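Local coordinates for alpha-glucosidase (Pseudoalteromonas sp. K8, PDB 5HQA), which hydrolyses alpha-glucosides as a chloride-activated family 97 glycoside hydrolase, with a calcium ion and a glycan-binding pocket, at residues Q68-R73 with V261-Y266; I123-E128 with A207-W212; Y295-A300 with A340-Y345. All coordinates share one frame; numbering follows the deposited sequence.

The three contacts sample the N-terminal beta domain, the catalytic barrel and the junction between them. Contact 2 joins two strands within the N-terminal domain, contact 1 carries a loop of that domain to the foot of the barrel strand 264-269, and contact 3 pairs two outer barrel helices. Contacts 1 and 3 are the nearer neighbours, with centres about 23 Å and nearest atoms about 7 Å apart. Contact 2 has its centre about 35 Å from that of contact 1 and about 48 Å from that of contact 3. All three lie away from the calcium site and the glycan pocket, although W70 and V261 of contact 1 both touch I452, on the strand that precedes the calcium ligand E455.

Contact 1 of 3, residues Q68-R73 with V261-Y266; sequences QPWGER and VKPGKY
At the junction of the N-terminal beta domain with the catalytic barrel, W70 packs on V261 and P263. The tryptophan sits in the turn between strands 53-67 and 75-89, while both partners lie in the loop just before strand 264-269. The contact is small, 126 Å² in all, and made by van der Waals contact, with no hydrogen bond across it: CB of W70 rests 3.7 Å from CG of P263, and the indole approaches CG1 of V261 obliquely, NE1 of W70 to CG1 of V261 being 3.7 Å. W70 holds its CG between the backbone N and the carbonyl carbon (chi1 53°), a rotation that brings the pyrrole atoms CD1 and NE1 to the valine. The indole N-H is spent on P449 O, so the valine methyl meets a ring whose polar atom is already satisfied. Behind the tryptophan the turn is tied by the amide of Q68, whose NE2 donates to R73 O at 3.0 Å and to E72 OE1 at 3.1 Å. A CB on G71 would probably collide with that NE2 and press on the preceding carbonyl O. With I452 also against W70 and V261, this is an interdomain seam at the N-terminal end of the strands of a TIM-like barrel.

Contact 2 of 3, residues I123-E128 with A207-W212; sequences IEITKE and ADLTPW
E128 and L209 make the main side-chain contact between two antiparallel strand segments, 123-128 and 207-209, whose axes run at 156° and come within 6.3 Å. No direct hydrogen bond links the two segments. A single water does the bridging instead: it accepts from E128 N at 3.0 Å and from L209 N at 3.3 Å, and donates to A207 O at 2.8 Å. E128 O and A207 O, both acceptors, stand 3.4 Å apart and cannot bond each other.

The apolar contacts centre on L209. Its CD1 lies 3.8 Å from CB of E128 and 4.2 Å from CG2 of I125, so one methyl serves both neighbours. E128 and L209 cross at about a right angle; with CG anti to the backbone N (chi1 -177°) and the chain extended beyond it, the glutamate passes across the leucine branch, and OE1 of E128 comes 4.0 Å from CD2 of L209. Cutting L209 back to an alanine would probably leave a gap beside E128 CB and I125 CG2, the aliphatic part of the glutamate losing its packing partner.

The polar end of E128 is fixed from outside the pair: OE2 by T130 of the same strand and a salt bridge to R229 of strand 224-234, OE1 by the hydroxyl of Y192. Toward strand 30-42, T126 and K127 share E41 as their opposite residue, which makes a classic beta bulge. Antiparallel strands bridged by a water next to such a bulge are consistent with the antiparallel sheet of a galactose mutarotase-like N-terminal domain.

Contact 3 of 3, residues Y295-A300 with A340-Y345; sequences YYMDFA and AALTKY
Two neighbouring helices on the outside of the catalytic barrel meet through Y345, M297 and D298. The segments 295-300 and 340-345 run nearly parallel, 11° apart, as two helices lying side by side around the barrel; the 11.5 Å between their axes is spanned here by Y345 from one helix and M297 and D298 from the other. Y345 reaches across with its CG roughly anti to the backbone N (chi1 -151°). M297 runs alongside it the other way and sets SD at the ring edge, in the ring plane, 3.8 Å from CD2 of Y345: a Met-aromatic contact made with the rim of the ring. Bent at its last torsion, the methionine then turns CE to within 3.8 Å of L342 O, and its SD is 4.4 Å from CD2 of L342. At the far end of the ring the phenol donates to D298, OH to OD1 2.6 Å, meeting the syn lone pair with carboxylate and ring planes 64° apart. The bond is short and D298 is exposed, consistent with an ionised carboxylate accepting from the phenol. Packing against the buried M297 sulfur and a probably charge-assisted hydrogen bond to exposed D298 thus hold one tyrosine by its edge and its hydroxyl.

Contact 1 of 3, residues Q68-R73 with V261-Y266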
loop_
_atom_site.group_PDB
_atom_site.type_symbol
_atom_site.label_atom_id
_atom_site.label_comp_id
_atom_site.label_asym_id
_atom_site.label_seq_id
_atom_site.Cartn_x
_atom_site.Cartn_y
_atom_site.Cartn_z
ATOM N N GLN A 68 18.093 -0.084 -0.545
ATOM C CA GLN A 68 16.984 -0.491 -1.405
ATOM C C GLN A 68 17.339 -0.279 -2.873
ATOM O O GLN A 68 18.008 0.698 -3.216
ATOM C CB GLN A 68 15.730 0.311 -1.095
ATOM C CG GLN A 68 15.299 0.289 0.347
ATOM C CD GLN A 68 13.803 0.444 0.450
ATOM O OE1 GLN A 68 13.065 -0.505 0.191
ATOM N NE2 GLN A 68 13.343 1.645 0.799
ATOM N N PRO A 69 16.891 -1.164 -3.766
ATOM C CA PRO A 69 17.070 -0.878 -5.200
ATOM C C PRO A 69 16.264 0.327 -5.651
ATOM O O PRO A 69 16.709 1.081 -6.521
ATOM C CB PRO A 69 16.592 -2.171 -5.877
ATOM C CG PRO A 69 15.610 -2.762 -4.899
ATOM C CD PRO A 69 16.169 -2.428 -3.528
ATOM N N TRP A 70 15.079 0.509 -5.080
ATOM C CA TRP A 70 14.214 1.659 -5.284
ATOM C C TRP A 70 13.386 1.775 -4.019
ATOM O O TRP A 70 13.253 0.808 -3.267
ATOM C CB TRP A 70 13.297 1.492 -6.502
ATOM C CG TRP A 70 12.505 0.209 -6.458
ATOM C CD1 TRP A 70 12.847 -0.982 -7.038
ATOM C CD2 TRP A 70 11.255 -0.016 -5.791
ATOM N NE1 TRP A 70 11.882 -1.931 -6.780
ATOM C CE2 TRP A 70 10.896 -1.364 -6.016
ATOM C CE3 TRP A 70 10.399 0.790 -5.034
ATOM C CZ2 TRP A 70 9.719 -1.922 -5.509
ATOM C CZ3 TRP A 70 9.234 0.235 -4.532
ATOM C CH2 TRP A 70 8.901 -1.107 -4.776
ATOM N N GLY A 71 12.824 2.944 -3.774
ATOM C CA GLY A 71 12.018 3.086 -2.583
ATOM C C GLY A 71 11.818 4.535 -2.189
ATOM O O GLY A 71 12.118 5.463 -2.945
ATOM N N GLU A 72 11.278 4.691 -0.981
ATOM C CA GLU A 72 11.068 5.984 -0.351
ATOM C C GLU A 72 12.321 6.484 0.357
ATOM O O GLU A 72 12.386 7.658 0.737
ATOM C CB GLU A 72 9.891 5.882 0.631
ATOM C CG GLU A 72 10.133 4.984 1.861
ATOM C CD GLU A 72 9.866 3.488 1.635
ATOM O OE1 GLU A 72 10.524 2.854 0.774
ATOM O OE2 GLU A 72 8.997 2.933 2.352
ATOM N N ARG A 73 13.313 5.619 0.535
ATOM C CA ARG A 73 14.621 6.021 1.022
ATOM C C ARG A 73 15.621 4.992 0.524
ATOM O O ARG A 73 15.275 3.826 0.309
ATOM C CB ARG A 73 14.666 6.148 2.554
ATOM C CG ARG A 73 14.320 4.873 3.315
ATOM C CD ARG A 73 14.274 5.130 4.832
ATOM N NE ARG A 73 13.566 6.371 5.141
ATOM C CZ ARG A 73 12.266 6.452 5.395
ATOM N NH1 ARG A 73 11.714 7.628 5.650
ATOM N NH2 ARG A 73 11.514 5.365 5.401
ATOM N N VAL A 261 13.828 -3.199 -13.038
ATOM C CA VAL A 261 12.665 -2.558 -12.434
ATOM C C VAL A 261 12.915 -1.053 -12.446
ATOM O O VAL A 261 13.886 -0.576 -11.846
ATOM C CB VAL A 261 12.431 -3.069 -11.006
ATOM C CG1 VAL A 261 11.232 -2.370 -10.398
ATOM C CG2 VAL A 261 12.239 -4.581 -10.989
ATOM N N LYS A 262 12.051 -0.308 -13.137
ATOM C CA LYS A 262 12.274 1.114 -13.420
ATOM C C LYS A 262 11.180 1.976 -12.807
ATOM O O LYS A 262 10.064 2.046 -13.358
ATOM C CB LYS A 262 12.331 1.367 -14.929
ATOM C CG LYS A 262 13.388 0.568 -15.695
ATOM C CD LYS A 262 14.810 0.904 -15.247
ATOM C CE LYS A 262 15.817 0.663 -16.372
ATOM N NZ LYS A 262 15.339 -0.392 -17.316
ATOM N N PRO A 263 11.443 2.664 -11.695
ATOM C CA PRO A 263 10.483 3.664 -11.211
ATOM C C PRO A 263 10.291 4.753 -12.255
ATOM O O PRO A 263 11.211 5.081 -13.006
ATOM C CB PRO A 263 11.153 4.221 -9.948
ATOM C CG PRO A 263 12.145 3.164 -9.543
ATOM C CD PRO A 263 12.633 2.574 -10.834
ATOM N N GLY A 264 9.089 5.311 -12.309
ATOM C CA GLY A 264 8.843 6.373 -13.265
ATOM C C GLY A 264 7.387 6.789 -13.265
ATOM O O GLY A 264 6.587 6.315 -12.461
ATOM N N LYS A 265 7.056 7.680 -14.190
ATOM C CA LYS A 265 5.700 8.196 -14.311
ATOM C C LYS A 265 5.053 7.655 -15.574
ATOM O O LYS A 265 5.735 7.363 -16.559
ATOM C CB LYS A 265 5.705 9.725 -14.322
ATOM C CG LYS A 265 6.076 10.311 -12.961
ATOM C CD LYS A 265 6.375 11.799 -13.054
ATOM C CE LYS A 265 7.654 12.041 -13.850
ATOM N NZ LYS A 265 8.132 13.429 -13.662
ATOM N N TYR A 266 3.729 7.502 -15.541
ATOM C CA TYR A 266 3.032 6.954 -16.694
ATOM C C TYR A 266 1.697 7.653 -16.884
ATOM O O TYR A 266 1.184 8.324 -15.985
ATOM C CB TYR A 266 2.842 5.427 -16.573
ATOM C CG TYR A 266 1.868 4.948 -15.519
ATOM C CD1 TYR A 266 2.203 4.960 -14.167
ATOM C CD2 TYR A 266 0.629 4.438 -15.880
ATOM C CE1 TYR A 266 1.316 4.502 -13.199
ATOM C CE2 TYR A 266 -0.263 3.974 -14.923
ATOM C CZ TYR A 266 0.086 4.011 -13.585
ATOM O OH TYR A 266 -0.804 3.559 -12.640
#

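Contact 2 of 3, residues I123-E128 with A207-W212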
loop_
_atom_site.group_PDB
_atom_site.type_symbol
_atom_site.label_atom_id
_atom_site.label_comp_id
_atom_site.label_asym_id
_atom_site.label_seq_id
_atom_site.Cartn_x
_atom_site.Cartn_y
_atom_site.Cartn_z
ATOM N N ILE A 123 -1.435 -30.241 9.068
ATOM C CA ILE A 123 -2.294 -29.560 10.022
ATOM C C ILE A 123 -3.056 -28.457 9.309
ATOM O O ILE A 123 -2.668 -27.975 8.242
ATOM C CB ILE A 123 -1.515 -29.006 11.235
ATOM C CG1 ILE A 123 -0.429 -28.039 10.797
ATOM C CG2 ILE A 123 -0.896 -30.141 12.037
ATOM C CD1 ILE A 123 -0.776 -26.631 11.107
ATOM N N GLU A 124 -4.179 -28.084 9.907
ATOM C CA GLU A 124 -5.016 -27.007 9.399
ATOM C C GLU A 124 -5.346 -26.097 10.569
ATOM O O GLU A 124 -6.085 -26.492 11.478
ATOM C CB GLU A 124 -6.280 -27.557 8.742
ATOM C CG GLU A 124 -5.978 -28.460 7.560
ATOM C CD GLU A 124 -7.229 -28.984 6.894
ATOM O OE1 GLU A 124 -7.476 -28.628 5.722
ATOM O OE2 GLU A 124 -7.974 -29.743 7.544
ATOM N N ILE A 125 -4.780 -24.892 10.559
ATOM C CA ILE A 125 -5.100 -23.920 11.591
ATOM C C ILE A 125 -6.526 -23.434 11.384
ATOM O O ILE A 125 -6.903 -23.016 10.280
ATOM C CB ILE A 125 -4.112 -22.748 11.554
ATOM C CG1 ILE A 125 -2.693 -23.226 11.845
ATOM C CG2 ILE A 125 -4.541 -21.633 12.530
ATOM C CD1 ILE A 125 -1.666 -22.168 11.533
ATOM N N THR A 126 -7.331 -23.494 12.447
ATOM C CA THR A 126 -8.672 -22.939 12.421
ATOM C C THR A 126 -8.791 -21.645 13.204
ATOM O O THR A 126 -9.734 -20.887 12.966
ATOM C CB THR A 126 -9.684 -23.950 12.970
ATOM O OG1 THR A 126 -9.251 -24.389 14.263
ATOM C CG2 THR A 126 -9.780 -25.157 12.038
ATOM N N LYS A 127 -7.864 -21.372 14.121
ATOM C CA LYS A 127 -7.865 -20.091 14.817
ATOM C C LYS A 127 -6.454 -19.789 15.287
ATOM O O LYS A 127 -5.779 -20.666 15.830
ATOM C CB LYS A 127 -8.831 -20.095 16.011
ATOM C CG LYS A 127 -9.063 -18.706 16.603
ATOM C CD LYS A 127 -10.206 -18.695 17.603
ATOM C CE LYS A 127 -11.488 -19.207 16.965
ATOM N NZ LYS A 127 -11.962 -18.352 15.849
ATOM N N GLU A 128 -6.012 -18.559 15.065
ATOM C CA GLU A 128 -4.824 -18.032 15.720
ATOM C C GLU A 128 -5.304 -17.215 16.918
ATOM O O GLU A 128 -6.126 -16.307 16.757
ATOM C CB GLU A 128 -3.991 -17.179 14.760
ATOM C CG GLU A 128 -2.710 -16.674 15.404
ATOM C CD GLU A 128 -1.847 -15.844 14.471
ATOM O OE1 GLU A 128 -1.797 -16.154 13.255
ATOM O OE2 GLU A 128 -1.207 -14.883 14.963
ATOM N N ALA A 207 -6.789 -11.925 16.540
ATOM C CA ALA A 207 -6.500 -12.301 15.160
ATOM C C ALA A 207 -7.648 -13.126 14.595
ATOM O O ALA A 207 -8.128 -14.073 15.229
ATOM C CB ALA A 207 -5.192 -13.095 15.081
ATOM N N ASP A 208 -8.098 -12.748 13.404
ATOM C CA ASP A 208 -9.207 -13.409 12.721
ATOM C C ASP A 208 -8.694 -13.722 11.316
ATOM O O ASP A 208 -8.655 -12.838 10.458
ATOM C CB ASP A 208 -10.434 -12.496 12.717
ATOM C CG ASP A 208 -11.680 -13.170 12.167
ATOM O OD1 ASP A 208 -11.567 -13.966 11.209
ATOM O OD2 ASP A 208 -12.787 -12.879 12.684
ATOM N N LEU A 209 -8.252 -14.957 11.092
ATOM C CA LEU A 209 -7.579 -15.307 9.846
ATOM C C LEU A 209 -8.601 -15.524 8.738
ATOM O O LEU A 209 -9.590 -16.230 8.930
ATOM C CB LEU A 209 -6.731 -16.565 10.031
ATOM C CG LEU A 209 -5.607 -16.439 11.062
ATOM C CD1 LEU A 209 -4.767 -17.701 11.061
ATOM C CD2 LEU A 209 -4.724 -15.215 10.771
ATOM N N THR A 210 -8.356 -14.936 7.578
ATOM C CA THR A 210 -9.307 -15.065 6.479
ATOM C C THR A 210 -9.279 -16.486 5.929
ATOM O O THR A 210 -8.216 -16.956 5.512
ATOM C CB THR A 210 -8.975 -14.052 5.393
ATOM O OG1 THR A 210 -9.070 -12.736 5.949
ATOM C CG2 THR A 210 -9.960 -14.184 4.249
ATOM N N PRO A 211 -10.399 -17.196 5.906
ATOM C CA PRO A 211 -10.368 -18.644 5.686
ATOM C C PRO A 211 -10.496 -19.046 4.220
ATOM O O PRO A 211 -10.883 -18.258 3.353
ATOM C CB PRO A 211 -11.599 -19.118 6.462
ATOM C CG PRO A 211 -12.571 -17.998 6.260
ATOM C CD PRO A 211 -11.728 -16.738 6.345
ATOM N N TRP A 212 -10.180 -20.315 3.973
ATOM C CA TRP A 212 -10.576 -21.009 2.757
ATOM C C TRP A 212 -12.093 -21.173 2.712
ATOM O O TRP A 212 -12.773 -21.119 3.739
ATOM C CB TRP A 212 -9.956 -22.407 2.707
ATOM C CG TRP A 212 -8.470 -22.461 2.513
ATOM C CD1 TRP A 212 -7.501 -22.249 3.454
ATOM C CD2 TRP A 212 -7.792 -22.788 1.299
ATOM N NE1 TRP A 212 -6.253 -22.407 2.889
ATOM C CE2 TRP A 212 -6.408 -22.741 1.567
ATOM C CE3 TRP A 212 -8.224 -23.111 0.006
ATOM C CZ2 TRP A 212 -5.451 -23.008 0.590
ATOM C CZ3 TRP A 212 -7.266 -23.380 -0.970
ATOM C CH2 TRP A 212 -5.897 -23.326 -0.668
HETATM O O HOH W 1 -7.853 -16.504 13.958
#

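Contact 3 of 3, residues Y295-A300 with A340-Y345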
loop_
_atom_site.group_PDB
_atom_site.type_symbol
_atom_site.label_atom_id
_atom_site.label_comp_id
_atom_site.label_asym_id
_atom_site.label_seq_id
_atom_site.Cartn_x
_atom_site.Cartn_y
_atom_site.Cartn_z
ATOM N N TYR A 295 -1.305 8.020 -30.086
ATOM C CA TYR A 295 -1.488 9.399 -29.651
ATOM C C TYR A 295 -0.995 9.587 -28.221
ATOM O O TYR A 295 -0.313 10.574 -27.916
ATOM C CB TYR A 295 -2.958 9.790 -29.793
ATOM C CG TYR A 295 -3.379 11.023 -29.023
ATOM C CD1 TYR A 295 -3.198 12.297 -29.549
ATOM C CD2 TYR A 295 -3.989 10.907 -27.780
ATOM C CE1 TYR A 295 -3.596 13.425 -28.846
ATOM C CE2 TYR A 295 -4.388 12.021 -27.069
ATOM C CZ TYR A 295 -4.190 13.280 -27.602
ATOM O OH TYR A 295 -4.599 14.384 -26.879
ATOM N N TYR A 296 -1.314 8.643 -27.332
ATOM C CA TYR A 296 -0.820 8.735 -25.958
ATOM C C TYR A 296 0.698 8.578 -25.900
ATOM O O TYR A 296 1.368 9.265 -25.117
ATOM C CB TYR A 296 -1.505 7.685 -25.078
ATOM C CG TYR A 296 -2.829 8.136 -24.492
ATOM C CD1 TYR A 296 -3.949 8.309 -25.299
ATOM C CD2 TYR A 296 -2.958 8.382 -23.126
ATOM C CE1 TYR A 296 -5.157 8.718 -24.760
ATOM C CE2 TYR A 296 -4.167 8.794 -22.579
ATOM C CZ TYR A 296 -5.258 8.959 -23.403
ATOM O OH TYR A 296 -6.459 9.368 -22.869
ATOM N N MET A 297 1.264 7.681 -26.716
ATOM C CA MET A 297 2.715 7.510 -26.711
ATOM C C MET A 297 3.421 8.771 -27.175
ATOM O O MET A 297 4.469 9.138 -26.628
ATOM C CB MET A 297 3.118 6.324 -27.586
ATOM C CG MET A 297 2.869 4.986 -26.913
ATOM S SD MET A 297 2.894 3.629 -28.099
ATOM C CE MET A 297 4.228 2.675 -27.496
ATOM N N ASP A 298 2.868 9.445 -28.190
ATOM C CA ASP A 298 3.435 10.715 -28.638
ATOM C C ASP A 298 3.445 11.727 -27.503
ATOM O O ASP A 298 4.442 12.420 -27.280
ATOM C CB ASP A 298 2.646 11.269 -29.827
ATOM C CG ASP A 298 2.841 10.458 -31.097
ATOM O OD1 ASP A 298 3.878 9.768 -31.224
ATOM O OD2 ASP A 298 1.958 10.529 -31.983
ATOM N N PHE A 299 2.330 11.826 -26.779
ATOM C CA PHE A 299 2.251 12.738 -25.644
ATOM C C PHE A 299 3.268 12.360 -24.575
ATOM O O PHE A 299 3.986 13.221 -24.053
ATOM C CB PHE A 299 0.826 12.723 -25.075
ATOM C CG PHE A 299 0.612 13.663 -23.916
ATOM C CD1 PHE A 299 0.199 14.969 -24.134
ATOM C CD2 PHE A 299 0.802 13.232 -22.604
ATOM C CE1 PHE A 299 -0.007 15.832 -23.071
ATOM C CE2 PHE A 299 0.601 14.092 -21.538
ATOM C CZ PHE A 299 0.192 15.398 -21.774
ATOM N N ALA A 300 3.337 11.070 -24.233
ATOM C CA ALA A 300 4.294 10.620 -23.226
ATOM C C ALA A 300 5.724 10.944 -23.638
ATOM O O ALA A 300 6.527 11.401 -22.814
ATOM C CB ALA A 300 4.137 9.121 -22.978
ATOM N N ALA A 340 1.806 -5.664 -32.539
ATOM C CA ALA A 340 3.094 -5.645 -33.224
ATOM C C ALA A 340 3.443 -4.242 -33.692
ATOM O O ALA A 340 4.593 -3.806 -33.560
ATOM C CB ALA A 340 3.077 -6.614 -34.402
ATOM N N ALA A 341 2.459 -3.517 -34.227
ATOM C CA ALA A 341 2.680 -2.129 -34.610
ATOM C C ALA A 341 3.043 -1.276 -33.400
ATOM O O ALA A 341 3.951 -0.439 -33.468
ATOM C CB ALA A 341 1.438 -1.576 -35.305
ATOM N N LEU A 342 2.353 -1.482 -32.276
ATOM C CA LEU A 342 2.639 -0.688 -31.087
ATOM C C LEU A 342 3.977 -1.071 -30.465
ATOM O O LEU A 342 4.644 -0.221 -29.858
ATOM C CB LEU A 342 1.496 -0.840 -30.086
ATOM C CG LEU A 342 0.182 -0.268 -30.617
ATOM C CD1 LEU A 342 -0.991 -0.696 -29.747
ATOM C CD2 LEU A 342 0.263 1.248 -30.688
ATOM N N THR A 343 4.384 -2.336 -30.603
ATOM C CA THR A 343 5.724 -2.738 -30.185
ATOM C C THR A 343 6.786 -1.963 -30.956
ATOM O O THR A 343 7.747 -1.454 -30.370
ATOM C CB THR A 343 5.908 -4.245 -30.389
ATOM O OG1 THR A 343 4.987 -4.951 -29.553
ATOM C CG2 THR A 343 7.329 -4.669 -30.039
ATOM N N LYS A 344 6.624 -1.866 -32.280
ATOM C CA LYS A 344 7.553 -1.068 -33.077
ATOM C C LYS A 344 7.495 0.395 -32.671
ATOM O O LYS A 344 8.531 1.060 -32.562
ATOM C CB LYS A 344 7.243 -1.205 -34.568
ATOM C CG LYS A 344 7.307 -2.620 -35.098
ATOM C CD LYS A 344 7.040 -2.657 -36.601
ATOM C CE LYS A 344 8.332 -2.663 -37.389
ATOM N NZ LYS A 344 9.074 -3.938 -37.174
ATOM N N TYR A 345 6.288 0.915 -32.444
ATOM C CA TYR A 345 6.161 2.315 -32.063
ATOM C C TYR A 345 6.789 2.581 -30.698
ATOM O O TYR A 345 7.321 3.676 -30.470
ATOM C CB TYR A 345 4.689 2.729 -32.085
ATOM C CG TYR A 345 4.489 4.193 -32.396
ATOM C CD1 TYR A 345 4.854 4.713 -33.635
ATOM C CD2 TYR A 345 3.941 5.055 -31.457
ATOM C CE1 TYR A 345 4.675 6.050 -33.930
ATOM C CE2 TYR A 345 3.755 6.396 -31.746
ATOM C CZ TYR A 345 4.123 6.888 -32.983
ATOM O OH TYR A 345 3.942 8.222 -33.269
#